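Local coordinates for cyclopropane mycolic acid synthase MmaA2 (Mycobacterium tuberculosis, PDB 1TPY), which converts a double bond at the distal position of alpha mycolic acids into a cis cyclopropane ring, using a methylene group from S-adenosyl-L-methionine, at residues 41-44 / 45-49; 105-108 / 109-112. One frame throughout, in Å; residues are numbered along the deposited sequence.

Contact 1 (41-44 / 45-49); sequences EDMT and LEEAQ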
ATOM      1  N   GLU A  41     -16.448   7.491  13.832  1.00 45.20           N
ATOM      2  CA  GLU A  41     -16.224   8.876  13.436  1.00 46.31           C
ATOM      3  C   GLU A  41     -15.049   9.575  14.133  1.00 45.25           C
ATOM      4  O   GLU A  41     -14.252  10.250  13.481  1.00 45.16           O
ATOM      5  CB  GLU A  41     -17.508   9.684  13.653  1.00 49.49           C
ATOM      6  CG  GLU A  41     -17.434  11.118  13.145  1.00 54.00           C
ATOM      7  CD  GLU A  41     -17.279  11.200  11.637  1.00 57.37           C
ATOM      8  OE1 GLU A  41     -16.346  10.572  11.091  1.00 58.48           O
ATOM      9  OE2 GLU A  41     -18.090  11.902  10.996  1.00 60.27           O
ATOM     10  N   ASP A  42     -14.935   9.407  15.447  1.00 43.99           N
ATOM     11  CA  ASP A  42     -13.866  10.050  16.215  1.00 42.36           C
ATOM     12  C   ASP A  42     -12.602   9.203  16.399  1.00 39.71           C
ATOM     13  O   ASP A  42     -11.783   9.477  17.278  1.00 39.29           O
ATOM     14  CB  ASP A  42     -14.397  10.460  17.589  1.00 45.00           C
ATOM     15  CG  ASP A  42     -14.912   9.281  18.386  1.00 47.40           C
ATOM     16  OD1 ASP A  42     -15.292   9.475  19.561  1.00 51.14           O
ATOM     17  OD2 ASP A  42     -14.941   8.158  17.837  1.00 50.17           O
ATOM     18  N   MET A  43     -12.448   8.179  15.571  1.00 36.71           N
ATOM     19  CA  MET A  43     -11.288   7.292  15.643  1.00 34.37           C
ATOM     20  C   MET A  43     -10.031   8.093  15.275  1.00 32.07           C
ATOM     21  O   MET A  43     -10.087   8.954  14.402  1.00 33.45           O
ATOM     22  CB  MET A  43     -11.495   6.144  14.654  1.00 33.53           C
ATOM     23  CG  MET A  43     -10.866   4.824  15.023  1.00 33.08           C
ATOM     24  SD  MET A  43     -11.259   3.576  13.775  1.00 29.98           S
ATOM     25  CE  MET A  43     -12.194   2.386  14.756  1.00 30.36           C
ATOM     26  N   THR A  44      -8.909   7.834  15.945  1.00 29.98           N
ATOM     27  CA  THR A  44      -7.674   8.551  15.622  1.00 28.16           C
ATOM     28  C   THR A  44      -7.075   7.877  14.398  1.00 26.91           C
ATOM     29  O   THR A  44      -7.500   6.783  14.024  1.00 27.46           O
ATOM     30  CB  THR A  44      -6.622   8.476  16.754  1.00 29.97           C
ATOM     31  OG1 THR A  44      -6.173   7.123  16.892  1.00 27.50           O
ATOM     32  CG2 THR A  44      -7.204   8.974  18.088  1.00 27.29           C
ATOM     33  N   LEU A  45      -6.084   8.517  13.781  1.00 25.22           N
ATOM     34  CA  LEU A  45      -5.455   7.941  12.599  1.00 24.03           C
ATOM     35  C   LEU A  45      -4.860   6.566  12.893  1.00 22.84           C
ATOM     36  O   LEU A  45      -4.998   5.645  12.091  1.00 22.04           O
ATOM     37  CB  LEU A  45      -4.359   8.865  12.054  1.00 23.38           C
ATOM     38  CG  LEU A  45      -3.693   8.379  10.759  1.00 22.93           C
ATOM     39  CD1 LEU A  45      -4.740   8.209   9.660  1.00 18.42           C
ATOM     40  CD2 LEU A  45      -2.612   9.370  10.333  1.00 20.76           C
ATOM     41  N   GLU A  46      -4.209   6.419  14.041  1.00 21.82           N
ATOM     42  CA  GLU A  46      -3.607   5.133  14.373  1.00 23.55           C
ATOM     43  C   GLU A  46      -4.666   4.050  14.552  1.00 24.07           C
ATOM     44  O   GLU A  46      -4.487   2.912  14.100  1.00 24.26           O
ATOM     45  CB  GLU A  46      -2.748   5.229  15.640  1.00 23.56           C
ATOM     46  CG  GLU A  46      -2.070   3.908  15.996  1.00 24.73           C
ATOM     47  CD  GLU A  46      -1.063   4.021  17.128  1.00 28.13           C
ATOM     48  OE1 GLU A  46      -0.417   2.991  17.444  1.00 29.32           O
ATOM     49  OE2 GLU A  46      -0.910   5.125  17.699  1.00 24.83           O
ATOM     50  N   GLU A  47      -5.770   4.393  15.205  1.00 23.75           N
ATOM     51  CA  GLU A  47      -6.826   3.416  15.405  1.00 23.97           C
ATOM     52  C   GLU A  47      -7.445   3.037  14.072  1.00 23.05           C
ATOM     53  O   GLU A  47      -7.826   1.890  13.871  1.00 23.36           O
ATOM     54  CB  GLU A  47      -7.897   3.966  16.347  1.00 27.10           C
ATOM     55  CG  GLU A  47      -7.347   4.372  17.698  1.00 28.06           C
ATOM     56  CD  GLU A  47      -8.419   4.873  18.632  1.00 30.73           C
ATOM     57  OE1 GLU A  47      -9.246   5.702  18.191  1.00 31.87           O
ATOM     58  OE2 GLU A  47      -8.425   4.442  19.808  1.00 31.09           O
ATOM     59  N   ALA A  48      -7.532   4.000  13.157  1.00 21.04           N
ATOM     60  CA  ALA A  48      -8.108   3.737  11.839  1.00 21.13           C
ATOM     61  C   ALA A  48      -7.154   2.907  10.982  1.00 20.15           C
ATOM     62  O   ALA A  48      -7.590   2.121  10.147  1.00 20.73           O
ATOM     63  CB  ALA A  48      -8.441   5.054  11.131  1.00 19.69           C
ATOM     64  N   GLN A  49      -5.852   3.087  11.178  1.00 19.86           N
ATOM     65  CA  GLN A  49      -4.879   2.317  10.411  1.00 20.36           C
ATOM     66  C   GLN A  49      -4.921   0.866  10.875  1.00 21.12           C
ATOM     67  O   GLN A  49      -4.876  -0.053  10.065  1.00 18.55           O
ATOM     68  CB  GLN A  49      -3.475   2.899  10.579  1.00 17.80           C
ATOM     69  CG  GLN A  49      -3.287   4.234   9.862  1.00 19.21           C
ATOM     70  CD  GLN A  49      -3.384   4.113   8.341  1.00 19.81           C
ATOM     71  OE1 GLN A  49      -3.903   3.129   7.810  1.00 20.12           O
ATOM     72  NE2 GLN A  49      -2.892   5.122   7.639  1.00 19.83           N
TER
HETATM   73  O   HOH W   1     -11.020   7.643  19.038  1.00 38.85           O
HETATM   74  O   HOH W   2      -3.298   8.581  15.830  1.00 25.40           O
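Thr44 and Glu47 form a capping box at the N-terminus of helix 45-57, each side chain bonding to the other's backbone nitrogen. Thr44 is the N-cap: its OG1 sits between its own backbone N and carbonyl carbon (chi1 66°), which turns the hydroxyl oxygen to the first turn of the helix, where it accepts from Glu47 N at 3.2 Å. In return Thr44 N donates to Glu47 OE1 over 3.1 Å in a nearly straight bond, reaching the anti side of the carboxylate from 22° out of its plane. The same OE1 accepts a hydrogen bond from a water that also donates to Asp42 O, so two donors grip this oxygen, which probably restrains rotation of the carboxylate. A second water accepts from Glu46 N, another amide of the opening turn. Regular helical bonding begins at Ala48 N, which donates to Thr44 O at 2.9 Å. Beside the box, Met43 CG packs on Glu47 CB at 3.4 Å, and Met43 SD lies 3.7 Å from Ala48 CA, giving the cap an apolar flank. Arg40 makes a long, weak ion pair with Glu47 OE1. The helix start leans on helix 229-245, where Leu45 touches Leu238 and Trp239, while Glu41 O accepts from Arg234 of that helix and Gln49 NE2 donates to Ser34 O in the preceding loop.

Contact 2 (105-108 / 109-112); sequences KSFD and EMDT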
ATOM      1  N   LYS A 105      14.702  -4.696  12.548  1.00 26.10           N
ATOM      2  CA  LYS A 105      14.899  -4.208  13.901  1.00 28.94           C
ATOM      3  C   LYS A 105      13.646  -4.440  14.757  1.00 29.49           C
ATOM      4  O   LYS A 105      13.731  -5.001  15.854  1.00 29.26           O
ATOM      5  CB  LYS A 105      15.263  -2.720  13.831  1.00 30.63           C
ATOM      6  CG  LYS A 105      15.372  -1.987  15.149  1.00 34.35           C
ATOM      7  CD  LYS A 105      15.736  -0.522  14.894  1.00 37.11           C
ATOM      8  CE  LYS A 105      15.428   0.375  16.094  1.00 38.64           C
ATOM      9  NZ  LYS A 105      16.140  -0.057  17.326  1.00 40.55           N
ATOM     10  N   SER A 106      12.484  -4.030  14.250  1.00 28.53           N
ATOM     11  CA  SER A 106      11.231  -4.207  14.992  1.00 29.54           C
ATOM     12  C   SER A 106      10.950  -5.691  15.260  1.00 28.91           C
ATOM     13  O   SER A 106      10.387  -6.053  16.294  1.00 29.54           O
ATOM     14  CB  SER A 106      10.054  -3.601  14.221  1.00 28.49           C
ATOM     15  OG  SER A 106       9.576  -4.502  13.233  1.00 32.21           O
ATOM     16  N   PHE A 107      11.333  -6.545  14.319  1.00 27.65           N
ATOM     17  CA  PHE A 107      11.127  -7.979  14.481  1.00 29.38           C
ATOM     18  C   PHE A 107      11.986  -8.506  15.625  1.00 30.17           C
ATOM     19  O   PHE A 107      11.525  -9.292  16.451  1.00 30.45           O
ATOM     20  CB  PHE A 107      11.465  -8.711  13.175  1.00 28.71           C
ATOM     21  CG  PHE A 107      10.320  -8.772  12.195  1.00 26.43           C
ATOM     22  CD1 PHE A 107      10.546  -9.085  10.859  1.00 27.41           C
ATOM     23  CD2 PHE A 107       9.011  -8.534  12.614  1.00 24.63           C
ATOM     24  CE1 PHE A 107       9.482  -9.161   9.950  1.00 25.13           C
ATOM     25  CE2 PHE A 107       7.945  -8.609  11.717  1.00 25.38           C
ATOM     26  CZ  PHE A 107       8.183  -8.923  10.381  1.00 26.05           C
ATOM     27  N   ASP A 108      13.233  -8.051  15.671  1.00 31.38           N
ATOM     28  CA  ASP A 108      14.171  -8.456  16.710  1.00 34.10           C
ATOM     29  C   ASP A 108      13.673  -8.081  18.100  1.00 36.09           C
ATOM     30  O   ASP A 108      13.846  -8.835  19.060  1.00 36.98           O
ATOM     31  CB  ASP A 108      15.529  -7.798  16.457  1.00 33.61           C
ATOM     32  CG  ASP A 108      16.230  -8.362  15.232  1.00 34.67           C
ATOM     33  OD1 ASP A 108      17.174  -7.711  14.733  1.00 36.04           O
ATOM     34  OD2 ASP A 108      15.842  -9.459  14.777  1.00 33.25           O
ATOM     35  N   GLU A 109      13.049  -6.913  18.198  1.00 37.59           N
ATOM     36  CA  GLU A 109      12.530  -6.416  19.465  1.00 39.27           C
ATOM     37  C   GLU A 109      11.236  -7.099  19.895  1.00 39.40           C
ATOM     38  O   GLU A 109      10.725  -6.830  20.979  1.00 39.78           O
ATOM     39  CB  GLU A 109      12.302  -4.904  19.380  1.00 41.45           C
ATOM     40  CG  GLU A 109      13.578  -4.077  19.316  1.00 44.71           C
ATOM     41  CD  GLU A 109      13.298  -2.581  19.233  1.00 48.19           C
ATOM     42  OE1 GLU A 109      12.841  -2.116  18.167  1.00 49.37           O
ATOM     43  OE2 GLU A 109      13.529  -1.871  20.240  1.00 50.28           O
ATOM     44  N   MET A 110      10.704  -7.973  19.047  1.00 39.70           N
ATOM     45  CA  MET A 110       9.473  -8.689  19.367  1.00 39.37           C
ATOM     46  C   MET A 110       9.770  -9.956  20.143  1.00 40.87           C
ATOM     47  O   MET A 110      10.734 -10.659  19.854  1.00 40.27           O
ATOM     48  CB  MET A 110       8.722  -9.079  18.097  1.00 38.45           C
ATOM     49  CG  MET A 110       8.024  -7.947  17.392  1.00 35.91           C
ATOM     50  SD  MET A 110       7.017  -8.601  16.049  1.00 33.13           S
ATOM     51  CE  MET A 110       5.466  -8.919  16.923  1.00 30.41           C
ATOM     52  N   ASP A 111       8.925 -10.269  21.117  1.00 43.52           N
ATOM     53  CA  ASP A 111       9.145 -11.471  21.899  1.00 46.34           C
ATOM     54  C   ASP A 111       8.088 -12.521  21.601  1.00 45.26           C
ATOM     55  O   ASP A 111       7.319 -12.919  22.480  1.00 47.95           O
ATOM     56  CB  ASP A 111       9.149 -11.149  23.391  1.00 49.89           C
ATOM     57  CG  ASP A 111       9.655 -12.301  24.217  1.00 53.69           C
ATOM     58  OD1 ASP A 111      10.850 -12.650  24.072  1.00 55.94           O
ATOM     59  OD2 ASP A 111       8.860 -12.863  25.000  1.00 57.18           O
ATOM     60  N   THR A 112       8.057 -12.963  20.350  1.00 42.61           N
ATOM     61  CA  THR A 112       7.107 -13.969  19.904  1.00 38.93           C
ATOM     62  C   THR A 112       7.836 -15.168  19.319  1.00 37.98           C
ATOM     63  O   THR A 112       8.936 -15.043  18.778  1.00 38.19           O
ATOM     64  CB  THR A 112       6.160 -13.408  18.828  1.00 37.66           C
ATOM     65  OG1 THR A 112       5.375 -14.475  18.279  1.00 38.51           O
ATOM     66  CG2 THR A 112       6.952 -12.742  17.718  1.00 36.03           C
TER
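Phe107 and Met110 make a Met-aromatic contact at the C-terminal end of helix 97-108, where the chain leaves the helix for the loop leading to strand 116-120. Their side chains run alongside one another in the same direction. The sulfur meets the rim of the ring, 5.3 Å from Met110 SD to the centroid of the Phe107 ring and 79° off the ring normal, and CD2 is the ring atom it touches. Met110 reaches it with CG set beside its own backbone N, an extended second torsion and a bend at the last one (chi3 89°). On the way Met110 CG passes 3.2 Å from Ser106 O. Both side chains also touch Arg80 of helix 77-86, and the Phe107 ring reaches Met79 there, so the pair packs the end of helix 97-108 against helix 77-86. The backbone closes the helix with two bonds: Glu109 N donates to Lys105 O at 3.1 Å, whereas Met110 N donates to Phe107 O, an i to i+3 bond that closes a tighter turn over residues 107-110. Phe107 O accepts from Arg116 NE as well. On the exposed side Lys105 and Glu109 approach at a slant. Lys105 stays extended until its final torsion, and that bend (chi4 58°) leaves Lys105 NZ in a long salt bridge, 4.0 Å from Glu109 OE1.

In the fold
Contact 1 opens a helix and contact 2 closes one, the cap at 41-49 coming first in the chain and the helix exit at 105-112 later. They do not touch: their centres are 25 Å apart and their nearest atoms about 13 Å. Both are surface contacts, neither of them at the cofactor itself. The side chain of Leu45 lies about 11 Å from the bound S-adenosyl-L-homocysteine and equally about 11 Å from cetyl-trimethyl-ammonium, whereas the side chain of Phe107 is about 12 Å from S-adenosyl-L-homocysteine. Closer are residues that bind S-adenosyl-L-methionine: Tyr33, about 9 Å from Leu45 between side chains, and Cys73, about 7 Å from Phe107 measured likewise.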